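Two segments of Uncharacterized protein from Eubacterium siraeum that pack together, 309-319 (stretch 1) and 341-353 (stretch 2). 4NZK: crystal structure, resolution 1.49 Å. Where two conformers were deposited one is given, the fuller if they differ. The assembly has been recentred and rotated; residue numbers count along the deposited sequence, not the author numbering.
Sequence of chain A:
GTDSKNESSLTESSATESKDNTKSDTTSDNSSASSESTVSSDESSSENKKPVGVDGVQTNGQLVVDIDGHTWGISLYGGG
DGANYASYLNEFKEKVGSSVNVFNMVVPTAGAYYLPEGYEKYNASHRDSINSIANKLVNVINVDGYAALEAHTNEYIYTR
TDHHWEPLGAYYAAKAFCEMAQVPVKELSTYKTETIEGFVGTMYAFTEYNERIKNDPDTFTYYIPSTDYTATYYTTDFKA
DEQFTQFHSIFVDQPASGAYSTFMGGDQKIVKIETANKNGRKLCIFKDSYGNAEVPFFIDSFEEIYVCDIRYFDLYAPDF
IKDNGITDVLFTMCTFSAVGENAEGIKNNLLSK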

ATOM      1  N   ASP A 309       2.167   0.940 -10.488  1.00 14.23           N
ATOM      2  CA  ASP A 309       3.247   1.135  -9.545  1.00 14.16           C
ATOM      3  C   ASP A 309       4.108   2.311 -10.008  1.00 15.06           C
ATOM      4  O   ASP A 309       4.550   2.349 -11.152  1.00 17.26           O
ATOM      5  CB  ASP A 309       4.127  -0.111  -9.450  1.00 14.54           C
ATOM      6  CG  ASP A 309       4.976  -0.101  -8.191  1.00 19.35           C
ATOM      7  OD1 ASP A 309       5.944   0.719  -8.138  1.00 19.65           O
ATOM      8  OD2 ASP A 309       4.673  -0.917  -7.272  1.00 20.30           O
ATOM      9  N   ILE A 310       4.396   3.238  -9.097  1.00 15.71           N
ATOM     10  CA  ILE A 310       5.192   4.418  -9.443  1.00 14.77           C
ATOM     11  C   ILE A 310       6.615   4.100  -9.905  1.00 16.60           C
ATOM     12  O   ILE A 310       7.250   4.933 -10.521  1.00 17.60           O
ATOM     13  CB  ILE A 310       5.251   5.398  -8.257  1.00 17.00           C
ATOM     14  CG1 ILE A 310       5.992   4.767  -7.064  1.00 21.28           C
ATOM     15  CG2 ILE A 310       3.848   5.834  -7.850  1.00 18.64           C
ATOM     16  CD1 ILE A 310       6.036   5.627  -5.836  1.00 26.79           C
ATOM     17  N   ARG A 311       7.110   2.902  -9.592  1.00 13.67           N
ATOM     18  CA  ARG A 311       8.440   2.464 -10.021  1.00 17.00           C
ATOM     19  C   ARG A 311       8.484   1.865 -11.446  1.00 17.27           C
ATOM     20  O   ARG A 311       9.539   1.835 -12.059  1.00 17.89           O
ATOM     21  CB  ARG A 311       8.975   1.429  -9.027  1.00 16.40           C
ATOM     22  CG  ARG A 311       9.123   1.976  -7.621  1.00 23.06           C
ATOM     23  CD  ARG A 311       9.234   0.864  -6.595  1.00 27.02           C
ATOM     24  NE  ARG A 311       7.963   0.156  -6.388  1.00 23.36           N
ATOM     25  CZ  ARG A 311       7.872  -0.987  -5.704  1.00 27.38           C
ATOM     26  NH1 ARG A 311       8.974  -1.526  -5.165  1.00 38.42           N
ATOM     27  NH2 ARG A 311       6.692  -1.597  -5.564  1.00 23.61           N
ATOM     28  N   TYR A 312       7.329   1.410 -11.947  1.00 15.64           N
ATOM     29  CA  TYR A 312       7.232   0.592 -13.167  1.00 15.42           C
ATOM     30  C   TYR A 312       6.056   1.076 -14.021  1.00 18.17           C
ATOM     31  O   TYR A 312       4.967   0.479 -14.065  1.00 19.41           O
ATOM     32  CB  TYR A 312       7.012  -0.878 -12.818  1.00 18.33           C
ATOM     33  CG  TYR A 312       7.941  -1.396 -11.764  1.00 16.80           C
ATOM     34  CD1 TYR A 312       9.272  -1.527 -12.005  1.00 23.81           C
ATOM     35  CD2 TYR A 312       7.473  -1.719 -10.513  1.00 19.02           C
ATOM     36  CE1 TYR A 312      10.106  -2.006 -11.029  1.00 22.58           C
ATOM     37  CE2 TYR A 312       8.304  -2.185  -9.503  1.00 21.90           C
ATOM     38  CZ  TYR A 312       9.631  -2.329  -9.771  1.00 23.97           C
ATOM     39  OH  TYR A 312      10.505  -2.779  -8.801  1.00 33.50           O
ATOM     40  N   PHE A 313       6.264   2.166 -14.702  1.00 18.34           N
ATOM     41  CA  PHE A 313       5.194   2.787 -15.449  1.00 18.19           C
ATOM     42  C   PHE A 313       5.832   3.479 -16.607  1.00 16.68           C
ATOM     43  O   PHE A 313       6.586   4.435 -16.430  1.00 19.23           O
ATOM     44  CB  PHE A 313       4.456   3.780 -14.570  1.00 17.32           C
ATOM     45  CG  PHE A 313       3.202   4.344 -15.207  1.00 15.95           C
ATOM     46  CD1 PHE A 313       2.015   3.614 -15.165  1.00 15.15           C
ATOM     47  CD2 PHE A 313       3.187   5.596 -15.791  1.00 17.28           C
ATOM     48  CE1 PHE A 313       0.857   4.108 -15.722  1.00 16.67           C
ATOM     49  CE2 PHE A 313       2.028   6.091 -16.369  1.00 16.86           C
ATOM     50  CZ  PHE A 313       0.848   5.350 -16.306  1.00 16.37           C
ATOM     51  N   ASP A 314       5.511   3.000 -17.806  1.00 18.90           N
ATOM     52  CA  ASP A 314       6.177   3.477 -19.010  1.00 21.78           C
ATOM     53  C   ASP A 314       5.295   4.270 -19.953  1.00 22.22           C
ATOM     54  O   ASP A 314       5.371   4.127 -21.163  1.00 36.87           O
ATOM     55  CB  ASP A 314       6.794   2.271 -19.713  1.00 21.21           C
ATOM     56  CG  ASP A 314       7.975   1.719 -18.948  1.00 28.24           C
ATOM     57  OD1 ASP A 314       8.943   2.487 -18.723  1.00 40.21           O
ATOM     58  OD2 ASP A 314       7.925   0.534 -18.554  1.00 44.49           O
ATOM     59  N   LEU A 315       4.428   5.075 -19.370  1.00 16.08           N
ATOM     60  CA  LEU A 315       3.536   5.941 -20.083  1.00 16.90           C
ATOM     61  C   LEU A 315       3.551   7.327 -19.445  1.00 16.21           C
ATOM     62  O   LEU A 315       4.241   7.562 -18.468  1.00 17.53           O
ATOM     63  CB  LEU A 315       2.128   5.366 -20.023  1.00 22.05           C
ATOM     64  CG  LEU A 315       1.837   4.047 -20.690  1.00 28.17           C
ATOM     65  CD1 LEU A 315       0.385   3.704 -20.446  1.00 38.03           C
ATOM     66  CD2 LEU A 315       2.137   4.123 -22.173  1.00 30.51           C
ATOM     67  N   TYR A 316       2.755   8.234 -20.004  1.00 17.89           N
ATOM     68  CA  TYR A 316       2.551   9.571 -19.436  1.00 16.85           C
ATOM     69  C   TYR A 316       1.209   9.558 -18.688  1.00 16.38           C
ATOM     70  O   TYR A 316       0.150   9.469 -19.270  1.00 16.46           O
ATOM     71  CB  TYR A 316       2.584  10.621 -20.528  1.00 17.07           C
ATOM     72  CG  TYR A 316       2.315  12.038 -20.051  1.00 16.18           C
ATOM     73  CD1 TYR A 316       3.117  12.638 -19.078  1.00 18.92           C
ATOM     74  CD2 TYR A 316       1.277  12.789 -20.585  1.00 21.26           C
ATOM     75  CE1 TYR A 316       2.894  13.950 -18.644  1.00 20.98           C
ATOM     76  CE2 TYR A 316       1.038  14.090 -20.164  1.00 21.06           C
ATOM     77  CZ  TYR A 316       1.847  14.675 -19.194  1.00 18.75           C
ATOM     78  OH  TYR A 316       1.606  15.952 -18.785  1.00 26.66           O
ATOM     79  N   ALA A 317       1.288   9.612 -17.372  1.00 14.46           N
ATOM     80  CA  ALA A 317       0.118   9.365 -16.533  1.00 15.10           C
ATOM     81  C   ALA A 317      -1.100  10.262 -16.806  1.00 13.87           C
ATOM     82  O   ALA A 317      -2.241   9.768 -16.817  1.00 16.37           O
ATOM     83  CB  ALA A 317       0.496   9.348 -15.045  1.00 15.52           C
ATOM     84  N   PRO A 318      -0.889  11.561 -17.044  1.00 15.13           N
ATOM     85  CA  PRO A 318      -2.097  12.375 -17.269  1.00 15.10           C
ATOM     86  C   PRO A 318      -2.886  11.924 -18.512  1.00 16.31           C
ATOM     87  O   PRO A 318      -4.129  11.930 -18.515  1.00 16.72           O
ATOM     88  CB  PRO A 318      -1.543  13.794 -17.392  1.00 15.79           C
ATOM     89  CG  PRO A 318      -0.307  13.740 -16.531  1.00 15.85           C
ATOM     90  CD  PRO A 318       0.304  12.385 -16.817  1.00 15.06           C
ATOM     91  N   ASP A 319      -2.176  11.501 -19.549  1.00 16.70           N
ATOM     92  CA  ASP A 319      -2.845  11.001 -20.745  1.00 19.93           C
ATOM     93  C   ASP A 319      -3.499   9.633 -20.478  1.00 17.22           C
ATOM     94  O   ASP A 319      -4.555   9.341 -21.009  1.00 18.96           O
ATOM     95  CB  ASP A 319      -1.874  10.899 -21.900  1.00 20.34           C
ATOM     96  CG  ASP A 319      -1.599  12.246 -22.564  1.00 24.25           C
ATOM     97  OD1 ASP A 319      -2.228  13.278 -22.226  1.00 27.73           O
ATOM     98  OD2 ASP A 319      -0.748  12.221 -23.487  1.00 27.89           O
ATOM     99  N   GLU A 341      13.544   7.917  -2.214  1.00 16.83           N
ATOM    100  CA  GLU A 341      13.794   7.768  -3.642  0.50 18.07           C
ATOM    101  C   GLU A 341      12.575   7.300  -4.454  1.00 15.48           C
ATOM    102  O   GLU A 341      12.422   7.668  -5.618  1.00 16.74           O
ATOM    103  CB  GLU A 341      15.022   6.847  -3.849  0.50 22.11           C
ATOM    104  CG  GLU A 341      16.288   7.419  -3.197  0.50 27.93           C
ATOM    105  CD  GLU A 341      17.591   6.723  -3.578  0.50 33.73           C
ATOM    106  OE1 GLU A 341      17.676   5.480  -3.488  0.50 51.42           O
ATOM    107  OE2 GLU A 341      18.551   7.436  -3.941  0.50 27.82           O
ATOM    108  N   ASN A 342      11.703   6.481  -3.871  1.00 17.16           N
ATOM    109  CA  ASN A 342      10.578   5.980  -4.648  1.00 17.66           C
ATOM    110  C   ASN A 342       9.663   7.079  -5.186  1.00 16.27           C
ATOM    111  O   ASN A 342       9.099   6.954  -6.262  1.00 18.04           O
ATOM    112  CB  ASN A 342       9.731   5.010  -3.821  1.00 19.88           C
ATOM    113  CG  ASN A 342      10.355   3.621  -3.729  1.00 19.31           C
ATOM    114  OD1 ASN A 342      11.311   3.287  -4.462  1.00 24.11           O
ATOM    115  ND2 ASN A 342       9.819   2.799  -2.841  1.00 22.61           N
ATOM    116  N   ALA A 343       9.524   8.168  -4.438  1.00 14.01           N
ATOM    117  CA  ALA A 343       8.685   9.254  -4.862  1.00 12.96           C
ATOM    118  C   ALA A 343       9.175   9.857  -6.160  1.00 13.38           C
ATOM    119  O   ALA A 343       8.396  10.435  -6.904  1.00 14.40           O
ATOM    120  CB  ALA A 343       8.675  10.312  -3.792  1.00 14.71           C
ATOM    121  N   GLU A 344      10.482   9.758  -6.417  1.00 13.84           N
ATOM    122  CA  GLU A 344      11.017  10.329  -7.652  1.00 14.11           C
ATOM    123  C   GLU A 344      10.436   9.635  -8.876  1.00 14.40           C
ATOM    124  O   GLU A 344      10.466  10.191  -9.988  1.00 15.19           O
ATOM    125  CB  GLU A 344      12.546  10.274  -7.671  1.00 15.58           C
ATOM    126  CG  GLU A 344      13.185  11.038  -6.511  1.00 20.95           C
ATOM    127  CD  GLU A 344      12.719  12.500  -6.403  1.00 19.88           C
ATOM    128  OE1 GLU A 344      12.665  13.198  -7.443  1.00 21.71           O
ATOM    129  OE2 GLU A 344      12.382  12.966  -5.285  1.00 20.31           O
ATOM    130  N   GLY A 345       9.873   8.437  -8.691  1.00 15.83           N
ATOM    131  CA  GLY A 345       9.224   7.747  -9.804  1.00 14.22           C
ATOM    132  C   GLY A 345       8.014   8.494 -10.335  1.00 15.40           C
ATOM    133  O   GLY A 345       7.607   8.346 -11.508  1.00 15.39           O
ATOM    134  N   ILE A 346       7.404   9.292  -9.481  1.00 15.87           N
ATOM    135  CA  ILE A 346       6.275  10.067  -9.924  1.00 14.46           C
ATOM    136  C   ILE A 346       6.779  11.054 -10.990  1.00 15.75           C
ATOM    137  O   ILE A 346       6.163  11.187 -12.037  1.00 15.89           O
ATOM    138  CB  ILE A 346       5.544  10.747  -8.764  1.00 14.47           C
ATOM    139  CG1 ILE A 346       5.056   9.669  -7.763  1.00 15.94           C
ATOM    140  CG2 ILE A 346       4.385  11.599  -9.289  1.00 15.55           C
ATOM    141  CD1 ILE A 346       4.568  10.226  -6.418  1.00 17.27           C
ATOM    142  N   LYS A 347       7.887  11.735 -10.709  1.00 14.08           N
ATOM    143  CA  LYS A 347       8.446  12.710 -11.645  1.00 16.28           C
ATOM    144  C   LYS A 347       9.020  12.003 -12.864  1.00 17.13           C
ATOM    145  O   LYS A 347       8.710  12.359 -13.990  1.00 18.13           O
ATOM    146  CB  LYS A 347       9.537  13.534 -10.960  1.00 17.77           C
ATOM    147  CG  LYS A 347      10.209  14.505 -11.910  1.00 21.19           C
ATOM    148  CD  LYS A 347      11.346  15.275 -11.283  1.00 28.40           C
ATOM    149  CE  LYS A 347      11.976  16.158 -12.362  1.00 31.64           C
ATOM    150  NZ  LYS A 347      13.031  17.072 -11.842  1.00 52.96           N
ATOM    151  N   ASN A 348       9.785  10.939 -12.638  1.00 14.94           N
ATOM    152  CA  ASN A 348      10.527  10.329 -13.744  1.00 17.80           C
ATOM    153  C   ASN A 348       9.756   9.386 -14.605  1.00 15.61           C
ATOM    154  O   ASN A 348      10.124   9.167 -15.772  1.00 17.46           O
ATOM    155  CB  ASN A 348      11.732   9.601 -13.192  1.00 19.17           C
ATOM    156  CG  ASN A 348      12.710  10.544 -12.493  1.00 25.04           C
ATOM    157  OD1 ASN A 348      12.819  11.724 -12.841  1.00 29.35           O
ATOM    158  ND2 ASN A 348      13.392  10.031 -11.490  1.00 28.87           N
ATOM    159  N   ASN A 349       8.714   8.787 -14.029  1.00 15.49           N
ATOM    160  CA  ASN A 349       7.901   7.810 -14.756  1.00 14.49           C
ATOM    161  C   ASN A 349       6.508   8.345 -15.075  1.00 14.81           C
ATOM    162  O   ASN A 349       6.099   8.363 -16.214  1.00 18.54           O
ATOM    163  CB  ASN A 349       7.828   6.490 -13.983  1.00 15.90           C
ATOM    164  CG  ASN A 349       9.206   5.909 -13.651  1.00 18.65           C
ATOM    165  OD1 ASN A 349      10.157   6.030 -14.433  1.00 22.39           O
ATOM    166  ND2 ASN A 349       9.326   5.297 -12.457  1.00 18.00           N
ATOM    167  N   LEU A 350       5.774   8.769 -14.068  1.00 13.04           N
ATOM    168  CA  LEU A 350       4.414   9.213 -14.293  1.00 12.97           C
ATOM    169  C   LEU A 350       4.329  10.520 -15.071  1.00 15.78           C
ATOM    170  O   LEU A 350       3.435  10.688 -15.877  1.00 15.75           O
ATOM    171  CB  LEU A 350       3.655   9.378 -12.971  1.00 14.40           C
ATOM    172  CG  LEU A 350       3.099   8.096 -12.373  1.00 17.14           C
ATOM    173  CD1 LEU A 350       4.092   6.988 -12.211  1.00 21.38           C
ATOM    174  CD2 LEU A 350       2.382   8.374 -11.067  1.00 19.19           C
ATOM    175  N   LEU A 351       5.239  11.450 -14.780  1.00 13.80           N
ATOM    176  CA  LEU A 351       5.171  12.766 -15.388  1.00 15.76           C
ATOM    177  C   LEU A 351       6.080  12.983 -16.572  1.00 16.04           C
ATOM    178  O   LEU A 351       6.108  14.100 -17.075  1.00 20.73           O
ATOM    179  CB  LEU A 351       5.447  13.819 -14.333  1.00 16.87           C
ATOM    180  CG  LEU A 351       4.381  13.866 -13.250  1.00 16.92           C
ATOM    181  CD1 LEU A 351       4.806  14.765 -12.099  1.00 18.52           C
ATOM    182  CD2 LEU A 351       3.040  14.319 -13.813  1.00 20.78           C
ATOM    183  N   SER A 352       6.784  11.941 -17.009  1.00 14.90           N
ATOM    184  CA  SER A 352       7.643  11.990 -18.204  1.00 19.16           C
ATOM    185  C   SER A 352       6.789  11.584 -19.380  1.00 22.20           C
ATOM    186  O   SER A 352       6.012  10.607 -19.308  1.00 19.88           O
ATOM    187  CB  SER A 352       8.844  11.078 -18.059  1.00 20.85           C
ATOM    188  OG  SER A 352       8.461   9.723 -17.861  1.00 20.06           O
ATOM    189  N   LYS A 353       6.949  12.338 -20.470  1.00 25.42           N
ATOM    190  CA  LYS A 353       6.107  12.180 -21.661  1.00 27.20           C
ATOM    191  C   LYS A 353       6.466  10.902 -22.380  1.00 35.78           C
ATOM    192  O   LYS A 353       7.649  10.582 -22.567  1.00 48.56           O
ATOM    193  CB  LYS A 353       6.243  13.395 -22.583  1.00 32.68           C
ATOM    194  CG  LYS A 353       5.616  14.691 -22.070  1.00 45.26           C
ATOM    195  CD  LYS A 353       4.204  14.922 -22.588  1.00 45.65           C
ATOM    196  CE  LYS A 353       3.727  16.342 -22.275  1.00 43.93           C
ATOM    197  OXT LYS A 353       5.547  10.157 -22.768  1.00 51.28           O
TER
HETATM  198  O   HOH W   1      11.676   3.838 -11.515  1.00 40.62           O
HETATM  199  O   HOH W   2       7.785   6.481 -17.998  1.00 19.97           O

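Helices pack closely against irregular chain where small residues leave hollows and larger ones fill them, and the contact between 309-319 and 341-353 illustrates the principle well. Together the two stretches bury 715 Å², although 309-319 is mostly loop and enters a helix only at A317.

The first hollow lies at G345. With no side chain there, the type I turn from D309 to Y312 can press its backbone onto the helix: I310 O lies 3.5 Å from G345 CA in a CA-H...O contact, and the CA atoms of the two residues are 5.2 Å apart. A CB on G345 would point toward the turn and fall 2.4 Å from I310 O, a clash, so the close approach depends on glycine. The same carbonyl accepts a nearly straight hydrogen bond from N349, ND2 to O 2.9 Å. The amide of N349 also donates to water 1, which in turn donates to R311 O, so a direct and a bridged link tie one side chain to consecutive carbonyls of the turn. The turn is braced from within by D309, whose OD1 accepts from R311 N at 2.9 Å and forms a salt bridge with R311 NE at 2.7 Å.

I310 is the principal bump. Its CD1 reaches 3.4 Å from N342 O, while its CG2 sits 4.0 Å from I346 CG1 and 4.4 Å from L350 CD2. A branched aliphatic residue suits this buried place, since its two arms touch different parts of the opposing surface.

L350 answers from the other side. Its CA-to-CB bond points sideways, but the end of the side chain comes nearer, bringing CD1 to 3.9 Å from both I310 CA and F313 CD2. At its base the small side chain of A317 permits a close approach, with A317 CB 3.8 Å from L350 CB. Here the backbones join too: A317 N donates to L350 O at 2.8 Å, linking the first turn of one helix to the end of the other.

Beyond this point the chain end folds over an aromatic ring. K353 lays its aliphatic portion on one face of Y316, CD standing 4.0 Å from the ring centroid and almost on its normal, while S352 O and L351 O lie at the ring edge, S352 O being 3.5 Å from Y316 CD1. Tyrosine thus offers a flat surface to methylenes and polarized C-H groups to carbonyls.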